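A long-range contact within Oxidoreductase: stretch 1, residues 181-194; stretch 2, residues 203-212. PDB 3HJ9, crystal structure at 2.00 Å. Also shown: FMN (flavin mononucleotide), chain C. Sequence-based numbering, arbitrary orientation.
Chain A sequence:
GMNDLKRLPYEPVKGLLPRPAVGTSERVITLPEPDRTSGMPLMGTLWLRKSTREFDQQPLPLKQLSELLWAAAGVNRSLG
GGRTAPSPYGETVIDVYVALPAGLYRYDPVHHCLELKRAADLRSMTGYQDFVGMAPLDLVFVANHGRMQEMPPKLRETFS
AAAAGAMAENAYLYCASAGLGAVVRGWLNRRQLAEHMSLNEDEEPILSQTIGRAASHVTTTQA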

# COMPACT_ATOMS: atom_id res chain seq x y z
N GLY A 181 -8.60 4.82 14.75
CA GLY A 181 -8.03 3.48 14.63
C GLY A 181 -8.40 2.91 13.27
O GLY A 181 -9.43 3.30 12.67
N ALA A 182 -7.57 1.98 12.79
CA ALA A 182 -7.78 1.26 11.54
C ALA A 182 -7.11 -0.14 11.59
O ALA A 182 -6.14 -0.33 12.34
CB ALA A 182 -7.24 2.09 10.33
N VAL A 183 -7.65 -1.10 10.82
CA VAL A 183 -6.98 -2.42 10.65
C VAL A 183 -7.39 -2.97 9.29
O VAL A 183 -8.60 -3.04 9.00
CB VAL A 183 -7.25 -3.40 11.80
CG1 VAL A 183 -8.73 -3.72 11.93
CG2 VAL A 183 -6.41 -4.73 11.64
N VAL A 184 -6.40 -3.18 8.41
CA VAL A 184 -6.62 -3.79 7.11
C VAL A 184 -6.82 -5.31 7.37
O VAL A 184 -6.20 -5.89 8.29
CB VAL A 184 -5.46 -3.48 6.09
CG1 VAL A 184 -4.13 -4.16 6.50
CG2 VAL A 184 -5.91 -3.91 4.69
N ARG A 185 -7.74 -5.92 6.63
CA ARG A 185 -8.08 -7.34 6.80
C ARG A 185 -8.14 -7.99 5.43
O ARG A 185 -8.87 -7.51 4.54
CB ARG A 185 -9.39 -7.52 7.55
CG ARG A 185 -9.50 -6.63 8.78
CD ARG A 185 -10.91 -6.47 9.23
NE ARG A 185 -11.46 -7.66 9.84
CZ ARG A 185 -12.72 -7.77 10.27
NH1 ARG A 185 -13.57 -6.75 10.16
NH2 ARG A 185 -13.15 -8.88 10.83
N GLY A 186 -7.35 -9.04 5.27
CA GLY A 186 -7.22 -9.81 4.05
C GLY A 186 -7.83 -11.17 4.13
O GLY A 186 -7.95 -11.84 3.12
N TRP A 187 -8.17 -11.62 5.34
CA TRP A 187 -8.90 -12.85 5.53
C TRP A 187 -10.36 -12.59 5.18
O TRP A 187 -11.18 -12.29 6.06
CB TRP A 187 -8.77 -13.38 6.95
CG TRP A 187 -7.55 -14.18 7.13
CD1 TRP A 187 -6.31 -13.75 7.47
CD2 TRP A 187 -7.47 -15.59 6.98
NE1 TRP A 187 -5.45 -14.82 7.57
CE2 TRP A 187 -6.14 -15.97 7.28
CE3 TRP A 187 -8.40 -16.59 6.65
CZ2 TRP A 187 -5.71 -17.29 7.22
CZ3 TRP A 187 -7.97 -17.93 6.60
CH2 TRP A 187 -6.64 -18.26 6.90
N LEU A 188 -10.65 -12.72 3.88
CA LEU A 188 -11.98 -12.51 3.32
C LEU A 188 -12.48 -13.77 2.65
O LEU A 188 -11.73 -14.38 1.91
CB LEU A 188 -11.96 -11.39 2.25
CG LEU A 188 -11.47 -9.98 2.63
CD1 LEU A 188 -11.76 -9.02 1.42
CD2 LEU A 188 -12.13 -9.47 3.91
N ASN A 189 -13.72 -14.18 2.95
CA ASN A 189 -14.43 -15.19 2.18
C ASN A 189 -14.95 -14.34 1.00
O ASN A 189 -16.04 -13.74 1.05
CB ASN A 189 -15.55 -15.86 2.99
CG ASN A 189 -16.23 -16.99 2.22
OD1 ASN A 189 -16.29 -16.95 0.97
ND2 ASN A 189 -16.69 -18.01 2.94
N ARG A 190 -14.13 -14.27 -0.06
CA ARG A 190 -14.40 -13.32 -1.15
C ARG A 190 -15.73 -13.55 -1.86
O ARG A 190 -16.48 -12.61 -2.08
CB ARG A 190 -13.24 -13.30 -2.17
CG ARG A 190 -11.93 -12.94 -1.56
CD ARG A 190 -10.87 -12.94 -2.60
NE ARG A 190 -9.61 -12.47 -2.09
CZ ARG A 190 -8.50 -12.31 -2.83
NH1 ARG A 190 -8.50 -12.61 -4.12
NH2 ARG A 190 -7.38 -11.86 -2.27
N ARG A 191 -16.04 -14.80 -2.17
CA ARG A 191 -17.30 -15.13 -2.83
C ARG A 191 -18.55 -14.85 -1.98
O ARG A 191 -19.57 -14.34 -2.50
CB ARG A 191 -17.30 -16.56 -3.33
CG ARG A 191 -16.30 -16.80 -4.46
CD ARG A 191 -16.35 -18.25 -4.85
NE ARG A 191 -17.68 -18.61 -5.36
CZ ARG A 191 -18.21 -19.83 -5.40
NH1 ARG A 191 -17.56 -20.91 -4.94
NH2 ARG A 191 -19.43 -19.97 -5.91
N GLN A 192 -18.47 -15.18 -0.69
CA GLN A 192 -19.57 -14.92 0.24
C GLN A 192 -19.79 -13.40 0.39
O GLN A 192 -20.93 -12.93 0.33
CB GLN A 192 -19.24 -15.55 1.57
CG GLN A 192 -20.24 -15.37 2.66
CD GLN A 192 -19.83 -16.17 3.87
OE1 GLN A 192 -20.07 -17.37 3.92
NE2 GLN A 192 -19.19 -15.51 4.84
N LEU A 193 -18.72 -12.65 0.59
CA LEU A 193 -18.79 -11.21 0.73
C LEU A 193 -19.27 -10.56 -0.58
O LEU A 193 -20.09 -9.66 -0.52
CB LEU A 193 -17.46 -10.59 1.18
CG LEU A 193 -17.45 -9.08 1.50
CD1 LEU A 193 -18.54 -8.75 2.54
CD2 LEU A 193 -16.07 -8.63 1.98
N ALA A 194 -18.80 -11.05 -1.74
CA ALA A 194 -19.23 -10.53 -3.06
C ALA A 194 -20.76 -10.68 -3.21
O ALA A 194 -21.43 -9.76 -3.65
CB ALA A 194 -18.49 -11.22 -4.20
N1 FMN C . -5.31 -8.17 10.76
C2 FMN C . -6.44 -8.86 11.15
O2 FMN C . -6.84 -8.77 12.32
N3 FMN C . -7.12 -9.64 10.22
C4 FMN C . -6.66 -9.77 8.92
O4 FMN C . -7.30 -10.48 8.14
C4A FMN C . -5.50 -9.07 8.52
N5 FMN C . -5.03 -9.16 7.23
C5A FMN C . -3.94 -8.42 6.82
C6 FMN C . -3.53 -8.53 5.49
C7 FMN C . -2.42 -7.81 5.04
C7M FMN C . -1.99 -7.94 3.60
C8 FMN C . -1.70 -6.99 5.91
C8M FMN C . -0.50 -6.23 5.43
C9 FMN C . -2.10 -6.88 7.26
C9A FMN C . -3.22 -7.60 7.73
N10 FMN C . -3.69 -7.52 9.04
C10 FMN C . -4.82 -8.26 9.45
C1' FMN C . -3.07 -6.62 10.07
C2' FMN C . -1.84 -7.19 10.72
O2' FMN C . -2.19 -8.23 11.61
C3' FMN C . -1.12 -6.06 11.44
O3' FMN C . -0.60 -5.20 10.45
C4' FMN C . -0.01 -6.64 12.33
O4' FMN C . -0.66 -7.12 13.51
C5' FMN C . 1.07 -5.63 12.69
O5' FMN C . 0.44 -4.61 13.46
P FMN C . 0.57 -3.09 13.01
O1P FMN C . 1.97 -2.70 12.60
O2P FMN C . -0.35 -2.87 11.82
O3P FMN C . 0.14 -2.23 14.20
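Stretch 2 (203-212) EEPILSQTIG

Stretch 2 is a strand throughout, residues 203-212, and its C-terminal half pairs antiparallel with the strand 181-185: the two axes approach to 4.5 Å, and their N-to-C directions differ by 160°. Three pairs of reciprocal backbone hydrogen bonds fix the register. Gly 181 N to Gly 212 O is 2.6 Å and Gly 212 N to Gly 181 O 3.2 Å; Val 183 N to Thr 210 O is 3.1 Å and Thr 210 N to Val 183 O 3.0 Å; Arg 185 N to Ser 208 O is 2.7 Å and Ser 208 N to Arg 185 O 2.8 Å. Between them, the non-hydrogen-bonded pairs Ala 182-Ile 211 and Val 184-Gln 209 bring CA atoms to 4.5 and 4.2 Å.

Beyond Arg 185 the pairing ends, and helix 190-194 crosses the strand at 117°, with axes 7.6 Å apart at closest.

Side chains follow the alternation. On the face bearing Val 183 and Ser 208, Arg 185 NH1 donates to Thr 210 OG1 at 3.0 Å. Pro 205 points toward stretch 1, its CB 3.9 Å from Leu 188 CD1 and its CD 3.9 Å from Ala 194 CB. Nearby, Arg 190 NH1 forms a salt bridge with Glu 204 OE2 at 3.0 Å, the carboxylate oxygen lying near the guanidinium plane.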

# COMPACT_ATOMS: atom_id res chain seq x y z
N GLU A 203 -16.23 -8.48 -10.33
CA GLU A 203 -15.81 -7.69 -9.17
C GLU A 203 -15.44 -8.59 -8.01
O GLU A 203 -16.25 -9.37 -7.57
CB GLU A 203 -16.92 -6.73 -8.75
CG GLU A 203 -17.09 -5.60 -9.74
CD GLU A 203 -18.35 -4.76 -9.57
OE1 GLU A 203 -19.35 -5.20 -8.92
OE2 GLU A 203 -18.37 -3.64 -10.15
N GLU A 204 -14.23 -8.44 -7.48
CA GLU A 204 -13.70 -9.31 -6.42
C GLU A 204 -13.21 -8.50 -5.22
O GLU A 204 -12.31 -7.68 -5.39
CB GLU A 204 -12.53 -10.13 -6.98
CG GLU A 204 -11.85 -11.04 -5.95
CD GLU A 204 -10.75 -11.89 -6.53
OE1 GLU A 204 -9.95 -11.33 -7.31
OE2 GLU A 204 -10.67 -13.10 -6.14
N PRO A 205 -13.79 -8.72 -4.01
CA PRO A 205 -13.24 -8.09 -2.81
C PRO A 205 -11.82 -8.60 -2.56
O PRO A 205 -11.62 -9.81 -2.63
CB PRO A 205 -14.17 -8.55 -1.67
CG PRO A 205 -15.32 -9.23 -2.30
CD PRO A 205 -14.99 -9.54 -3.73
N ILE A 206 -10.86 -7.69 -2.33
CA ILE A 206 -9.45 -8.03 -2.12
C ILE A 206 -9.02 -7.84 -0.66
O ILE A 206 -8.32 -8.65 -0.11
CB ILE A 206 -8.49 -7.14 -3.03
CG1 ILE A 206 -8.80 -7.33 -4.51
CG2 ILE A 206 -7.04 -7.58 -2.89
CD1 ILE A 206 -8.78 -8.85 -4.97
N LEU A 207 -9.37 -6.69 -0.09
CA LEU A 207 -9.09 -6.35 1.30
C LEU A 207 -10.24 -5.55 1.86
O LEU A 207 -10.96 -4.89 1.10
CB LEU A 207 -7.85 -5.43 1.40
CG LEU A 207 -6.48 -5.89 0.95
CD1 LEU A 207 -5.52 -4.66 0.93
CD2 LEU A 207 -5.95 -7.03 1.85
N SER A 208 -10.44 -5.64 3.17
CA SER A 208 -11.35 -4.73 3.85
C SER A 208 -10.52 -3.95 4.90
O SER A 208 -9.34 -4.27 5.16
CB SER A 208 -12.54 -5.45 4.48
OG SER A 208 -12.07 -6.33 5.45
N GLN A 209 -11.11 -2.90 5.45
CA GLN A 209 -10.44 -2.12 6.51
C GLN A 209 -11.45 -1.54 7.46
O GLN A 209 -12.34 -0.77 7.04
CB GLN A 209 -9.59 -1.04 5.88
CG GLN A 209 -8.57 -0.33 6.80
CD GLN A 209 -7.72 0.67 5.99
OE1 GLN A 209 -8.18 1.14 4.93
NE2 GLN A 209 -6.49 0.97 6.44
N THR A 210 -11.32 -1.93 8.72
CA THR A 210 -12.28 -1.55 9.76
C THR A 210 -11.76 -0.29 10.43
O THR A 210 -10.62 -0.28 10.86
CB THR A 210 -12.44 -2.70 10.72
OG1 THR A 210 -12.93 -3.79 9.95
CG2 THR A 210 -13.40 -2.40 11.84
N ILE A 211 -12.59 0.75 10.47
CA ILE A 211 -12.19 2.08 10.94
C ILE A 211 -13.15 2.67 11.96
O ILE A 211 -14.37 2.51 11.85
CB ILE A 211 -12.02 3.03 9.71
CG1 ILE A 211 -10.84 2.56 8.85
CG2 ILE A 211 -11.85 4.52 10.13
CD1 ILE A 211 -10.63 3.31 7.56
N GLY A 212 -12.58 3.32 12.97
CA GLY A 212 -13.31 4.06 13.98
C GLY A 212 -12.40 4.65 15.04
O GLY A 212 -11.17 4.49 14.97
O HOH W 1 -8.19 -11.29 0.44